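Local coordinates for periplasmic binding protein (Veillonella parvula, PDB 4LJS) that probably captures a small ligand, as related periplasmic binding proteins do, for delivery to a membrane transporter, at residues 195-200 and 245-250; 221-226 and 308-313. All coordinates share one frame; numbering follows the deposited sequence.

Contact 1. Residues 195-200 and 245-250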
loop_
_atom_site.group_PDB
_atom_site.type_symbol
_atom_site.label_atom_id
_atom_site.label_comp_id
_atom_site.label_asym_id
_atom_site.label_seq_id
_atom_site.Cartn_x
_atom_site.Cartn_y
_atom_site.Cartn_z
ATOM N N PRO A 195 -6.064 -21.320 -9.620
ATOM C CA PRO A 195 -6.004 -20.512 -10.843
ATOM C C PRO A 195 -4.573 -20.056 -11.124
ATOM O O PRO A 195 -3.805 -19.841 -10.187
ATOM C CB PRO A 195 -6.887 -19.310 -10.501
ATOM C CG PRO A 195 -6.771 -19.178 -9.023
ATOM C CD PRO A 195 -6.679 -20.587 -8.499
ATOM N N LYS A 196 -4.218 -19.929 -12.398
ATOM C CA LYS A 196 -2.902 -19.419 -12.770
ATOM C C LYS A 196 -2.966 -17.915 -13.068
ATOM O O LYS A 196 -3.606 -17.489 -14.038
ATOM C CB LYS A 196 -2.337 -20.191 -13.969
ATOM C CG LYS A 196 -0.972 -19.686 -14.423
ATOM C CD LYS A 196 0.065 -20.798 -14.537
ATOM C CE LYS A 196 -0.162 -21.652 -15.765
ATOM N NZ LYS A 196 1.117 -22.252 -16.239
ATOM N N ALA A 197 -2.296 -17.121 -12.238
ATOM C CA ALA A 197 -2.391 -15.664 -12.321
ATOM C C ALA A 197 -1.130 -14.984 -12.858
ATOM O O ALA A 197 -0.008 -15.442 -12.618
ATOM C CB ALA A 197 -2.752 -15.077 -10.957
ATOM N N LEU A 198 -1.332 -13.878 -13.572
ATOM C CA LEU A 198 -0.236 -13.036 -14.028
ATOM C C LEU A 198 -0.445 -11.598 -13.580
ATOM O O LEU A 198 -1.495 -11.010 -13.842
ATOM C CB LEU A 198 -0.115 -13.084 -15.552
ATOM C CG LEU A 198 0.894 -12.098 -16.141
ATOM C CD1 LEU A 198 2.319 -12.496 -15.771
ATOM C CD2 LEU A 198 0.727 -11.970 -17.649
ATOM N N PHE A 199 0.554 -11.036 -12.902
ATOM C CA PHE A 199 0.517 -9.634 -12.498
ATOM C C PHE A 199 1.528 -8.843 -13.311
ATOM O O PHE A 199 2.731 -9.111 -13.255
ATOM C CB PHE A 199 0.845 -9.481 -11.016
ATOM C CG PHE A 199 -0.099 -10.206 -10.104
ATOM C CD1 PHE A 199 0.060 -11.560 -9.848
ATOM C CD2 PHE A 199 -1.136 -9.530 -9.485
ATOM C CE1 PHE A 199 -0.805 -12.226 -8.997
ATOM C CE2 PHE A 199 -2.006 -10.188 -8.634
ATOM C CZ PHE A 199 -1.843 -11.542 -8.393
ATOM N N ILE A 200 1.037 -7.873 -14.072
ATOM C CA ILE A 200 1.911 -7.032 -14.878
ATOM C C ILE A 200 1.472 -5.578 -14.855
ATOM O O ILE A 200 0.290 -5.279 -14.674
ATOM C CB ILE A 200 1.970 -7.497 -16.350
ATOM C CG1 ILE A 200 0.559 -7.725 -16.896
ATOM C CG2 ILE A 200 2.801 -8.762 -16.475
ATOM C CD1 ILE A 200 0.491 -7.795 -18.403
ATOM N N PRO A 245 -1.915 -17.536 -18.481
ATOM C CA PRO A 245 -2.664 -17.320 -17.239
ATOM C C PRO A 245 -4.175 -17.405 -17.436
ATOM O O PRO A 245 -4.684 -17.012 -18.485
ATOM C CB PRO A 245 -2.280 -15.893 -16.845
ATOM C CG PRO A 245 -1.901 -15.235 -18.137
ATOM C CD PRO A 245 -1.251 -16.307 -18.954
ATOM N N ASP A 246 -4.867 -17.919 -16.423
ATOM C CA ASP A 246 -6.324 -17.889 -16.356
ATOM C C ASP A 246 -6.868 -16.484 -16.134
ATOM O O ASP A 246 -7.995 -16.183 -16.528
ATOM C CB ASP A 246 -6.806 -18.756 -15.198
ATOM C CG ASP A 246 -6.376 -20.188 -15.332
ATOM O OD1 ASP A 246 -6.535 -20.751 -16.436
ATOM O OD2 ASP A 246 -5.872 -20.744 -14.335
ATOM N N VAL A 247 -6.073 -15.645 -15.469
ATOM C CA VAL A 247 -6.480 -14.285 -15.119
ATOM C C VAL A 247 -5.263 -13.351 -15.099
ATOM O O VAL A 247 -4.209 -13.692 -14.555
ATOM C CB VAL A 247 -7.228 -14.246 -13.757
ATOM C CG1 VAL A 247 -6.412 -14.930 -12.664
ATOM C CG2 VAL A 247 -7.566 -12.820 -13.355
ATOM N N ILE A 248 -5.403 -12.188 -15.727
ATOM C CA ILE A 248 -4.345 -11.193 -15.734
ATOM C C ILE A 248 -4.720 -10.011 -14.859
ATOM O O ILE A 248 -5.818 -9.468 -14.965
ATOM C CB ILE A 248 -4.080 -10.665 -17.147
ATOM C CG1 ILE A 248 -3.546 -11.784 -18.041
ATOM C CG2 ILE A 248 -3.098 -9.490 -17.106
ATOM C CD1 ILE A 248 -3.368 -11.371 -19.485
ATOM N N PHE A 249 -3.805 -9.613 -13.990
ATOM C CA PHE A 249 -3.982 -8.372 -13.254
ATOM C C PHE A 249 -3.103 -7.283 -13.849
ATOM O O PHE A 249 -1.880 -7.427 -13.930
ATOM C CB PHE A 249 -3.718 -8.583 -11.767
ATOM C CG PHE A 249 -4.718 -9.492 -11.116
ATOM C CD1 PHE A 249 -5.973 -9.016 -10.755
ATOM C CD2 PHE A 249 -4.431 -10.829 -10.912
ATOM C CE1 PHE A 249 -6.905 -9.844 -10.176
ATOM C CE2 PHE A 249 -5.359 -11.666 -10.324
ATOM C CZ PHE A 249 -6.601 -11.174 -9.956
ATOM N N LEU A 250 -3.748 -6.216 -14.304
ATOM C CA LEU A 250 -3.048 -5.055 -14.844
ATOM C C LEU A 250 -2.824 -4.022 -13.747
ATOM O O LEU A 250 -3.757 -3.334 -13.322
ATOM C CB LEU A 250 -3.847 -4.426 -15.985
ATOM C CG LEU A 250 -4.022 -5.249 -17.263
ATOM C CD1 LEU A 250 -4.726 -4.417 -18.328
ATOM C CD2 LEU A 250 -2.681 -5.755 -17.774
#
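Phe199 and Phe249 carry CG anti to the carbonyl carbon: chi1 (-60° and -66°) sets each CG beside its backbone N, and the side chains lie side by side, pointing the same way. Their planes are 16° apart but slid, with centroids 4.9 Å apart, so the rings barely overlap: CE2 of Phe199 sits 3.4 Å from CD2 of Phe249, which lies over one face of the Phe199 ring. Ala197 CB comes to the edge of the Phe249 ring. On the sheet's other face, Leu198 CB rests on the ring of Pro245 and Ile200 CD1 lies 3.8 Å from Leu250 CD2. The backbones zip together: Leu198 N donates to Val247 O, Leu198 O accepts a nearly straight bond from Phe249 N at 2.7 Å, and Ile200 N reaches Phe249 O. At the ladder's start the Asp246 carboxylate adds a side-chain bond to the weak ones Asp246 N and Val247 N give Lys196 O: OD2 receives Lys196 N at 2.7 Å on its anti side, the donor tilted out of the carboxylate plane. Leu310 of helix 299-310 touches Ala197 and Val247. Neighbouring parallel strands with helices packed on them characterise the alpha/beta lobes of periplasmic binding proteins.

Contact 2. Residues 221-226 and 308-313; sequences ASLHAD and HGLYPN
The phenol ring of Tyr311 meets Leu223 at its edge, where the carbonyl oxygen of Leu223 lies in the ring plane, 3.5 Å from CE2. Leu223 lies in the Schellman motif that ends helix 215-222: His224, with positive phi, is its C-prime residue, and His224 N bonds back to the oxygen of Ala221. Tyr311 is itself the first residue beyond helix 299-310, so two helix ends are joined here. The hydroxyl of Tyr311 donates to Leu223 O at 2.7 Å, and the C=O...donor angle of 161° brings the donor in almost head-on to the carbonyl. On the tyrosine side, chi1 (-56°) sets CG of Tyr311 anti to the carbonyl carbon, beside the backbone N. A phenylalanine in its place would keep the ring but lack the hydroxyl, and would probably leave the Leu223 carbonyl without this donor and the turn less firmly tied to the helix end. Thr185 of helix 168-188 touches both Leu223 and Tyr311, adding a third helix to the junction. Beside the polar bond lies an apolar contact made by the preceding residue, Leu310, whose CD1 is 3.8 Å from Leu223 CB, while the methyl of Ala225 fits against its forked end, with CB 3.7 Å from CD1 and 3.7 Å from CD2.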
loop_
_atom_site.group_PDB
_atom_site.type_symbol
_atom_site.label_atom_id
_atom_site.label_comp_id
_atom_site.label_asym_id
_atom_site.label_seq_id
_atom_site.Cartn_x
_atom_site.Cartn_y
_atom_site.Cartn_z
ATOM N N ALA A 221 -0.063 -15.621 -4.009
ATOM C CA ALA A 221 0.352 -16.834 -3.291
ATOM C C ALA A 221 -0.460 -17.059 -2.011
ATOM O O ALA A 221 -0.905 -18.174 -1.740
ATOM C CB ALA A 221 1.847 -16.789 -2.970
ATOM N N SER A 222 -0.651 -16.004 -1.224
ATOM C CA SER A 222 -1.483 -16.099 -0.024
ATOM C C SER A 222 -2.871 -16.649 -0.352
ATOM O O SER A 222 -3.432 -17.446 0.400
ATOM C CB SER A 222 -1.609 -14.738 0.668
ATOM O OG SER A 222 -0.330 -14.292 1.091
ATOM N N LEU A 223 -3.408 -16.229 -1.492
ATOM C CA LEU A 223 -4.732 -16.665 -1.919
ATOM C C LEU A 223 -4.701 -18.006 -2.666
ATOM O O LEU A 223 -5.667 -18.384 -3.332
ATOM C CB LEU A 223 -5.407 -15.568 -2.744
ATOM C CG LEU A 223 -5.836 -14.359 -1.895
ATOM C CD1 LEU A 223 -6.080 -13.109 -2.741
ATOM C CD2 LEU A 223 -7.084 -14.709 -1.105
ATOM N N HIS A 224 -3.582 -18.715 -2.532
ATOM C CA HIS A 224 -3.416 -20.066 -3.074
ATOM C C HIS A 224 -3.435 -20.127 -4.602
ATOM O O HIS A 224 -3.715 -21.177 -5.184
ATOM C CB HIS A 224 -4.458 -21.027 -2.498
ATOM C CG HIS A 224 -3.901 -22.373 -2.170
ATOM N ND1 HIS A 224 -3.004 -22.572 -1.142
ATOM C CD2 HIS A 224 -4.083 -23.581 -2.754
ATOM C CE1 HIS A 224 -2.663 -23.849 -1.104
ATOM N NE2 HIS A 224 -3.309 -24.484 -2.064
ATOM N N ALA A 225 -3.141 -19.005 -5.248
ATOM C CA ALA A 225 -3.061 -18.991 -6.702
ATOM C C ALA A 225 -1.704 -19.499 -7.172
ATOM O O ALA A 225 -0.728 -19.503 -6.421
ATOM C CB ALA A 225 -3.314 -17.592 -7.246
ATOM N N ASP A 226 -1.654 -19.926 -8.423
ATOM C CA ASP A 226 -0.400 -20.297 -9.054
ATOM C C ASP A 226 0.148 -19.057 -9.763
ATOM O O ASP A 226 -0.240 -18.754 -10.892
ATOM C CB ASP A 226 -0.632 -21.451 -10.038
ATOM C CG ASP A 226 0.657 -21.991 -10.629
ATOM O OD1 ASP A 226 1.739 -21.698 -10.080
ATOM O OD2 ASP A 226 0.583 -22.723 -11.641
ATOM N N HIS A 308 -11.418 -11.701 -5.815
ATOM C CA HIS A 308 -12.588 -11.683 -6.682
ATOM C C HIS A 308 -12.227 -12.061 -8.119
ATOM O O HIS A 308 -12.989 -12.756 -8.781
ATOM C CB HIS A 308 -13.303 -10.329 -6.626
ATOM C CG HIS A 308 -14.084 -10.112 -5.362
ATOM N ND1 HIS A 308 -13.600 -10.455 -4.116
ATOM C CD2 HIS A 308 -15.315 -9.583 -5.154
ATOM C CE1 HIS A 308 -14.498 -10.148 -3.195
ATOM N NE2 HIS A 308 -15.548 -9.620 -3.799
ATOM N N GLY A 309 -11.057 -11.624 -8.584
ATOM C CA GLY A 309 -10.571 -12.005 -9.901
ATOM C C GLY A 309 -10.091 -13.449 -9.996
ATOM O O GLY A 309 -10.244 -14.103 -11.035
ATOM N N LEU A 310 -9.498 -13.958 -8.918
ATOM C CA LEU A 310 -9.000 -15.331 -8.918
ATOM C C LEU A 310 -10.155 -16.317 -8.862
ATOM O O LEU A 310 -10.135 -17.344 -9.537
ATOM C CB LEU A 310 -8.061 -15.579 -7.733
ATOM C CG LEU A 310 -6.671 -14.949 -7.787
ATOM C CD1 LEU A 310 -5.957 -15.164 -6.458
ATOM C CD2 LEU A 310 -5.867 -15.526 -8.951
ATOM N N TYR A 311 -11.174 -15.989 -8.070
ATOM C CA TYR A 311 -12.267 -16.930 -7.831
ATOM C C TYR A 311 -13.668 -16.385 -8.143
ATOM O O TYR A 311 -14.476 -16.205 -7.236
ATOM C CB TYR A 311 -12.187 -17.422 -6.384
ATOM C CG TYR A 311 -10.843 -18.031 -6.048
ATOM C CD1 TYR A 311 -10.514 -19.312 -6.475
ATOM C CD2 TYR A 311 -9.890 -17.319 -5.322
ATOM C CE1 TYR A 311 -9.289 -19.873 -6.172
ATOM C CE2 TYR A 311 -8.650 -17.884 -5.014
ATOM C CZ TYR A 311 -8.360 -19.160 -5.441
ATOM O OH TYR A 311 -7.138 -19.735 -5.151
ATOM N N PRO A 312 -13.967 -16.153 -9.436
ATOM C CA PRO A 312 -15.230 -15.546 -9.889
ATOM C C PRO A 312 -16.466 -16.334 -9.458
ATOM O O PRO A 312 -17.544 -15.757 -9.311
ATOM C CB PRO A 312 -15.118 -15.588 -11.421
ATOM C CG PRO A 312 -13.670 -15.743 -11.702
ATOM C CD PRO A 312 -13.118 -16.553 -10.572
ATOM N N ASN A 313 -16.320 -17.638 -9.265
ATOM C CA ASN A 313 -17.452 -18.449 -8.831
ATOM C C ASN A 313 -17.791 -18.248 -7.363
ATOM O O ASN A 313 -18.950 -18.354 -6.969
ATOM C CB ASN A 313 -17.215 -19.929 -9.127
ATOM C CG ASN A 313 -17.319 -20.244 -10.601
ATOM O OD1 ASN A 313 -18.114 -19.637 -11.321
ATOM N ND2 ASN A 313 -16.509 -21.191 -11.063
#

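Overall arrangement
Contact 1 is strand pairing and contact 2 is the packing of two helix ends, yet they form one continuous structure, their centres about 10 Å apart. The join is strand-like: Pro195 O faces Asp226 N at 2.8 Å and Ala197 N faces Asp226 O at 2.9 Å, both probable hydrogen bonds, so the chain leaving the turn of contact 2 pairs in parallel alongside strand 196-203, on which segment 195-200 lies. Tyr311 adds packing, its OH 3.5 Å from Pro195 CD, and Leu310 reaches both sites, a worked example of sheet pairing and helix-end packing meeting through shared residues. Along the sequence the segments alternate, so each contact joins parts of the chain that the other's segments separate.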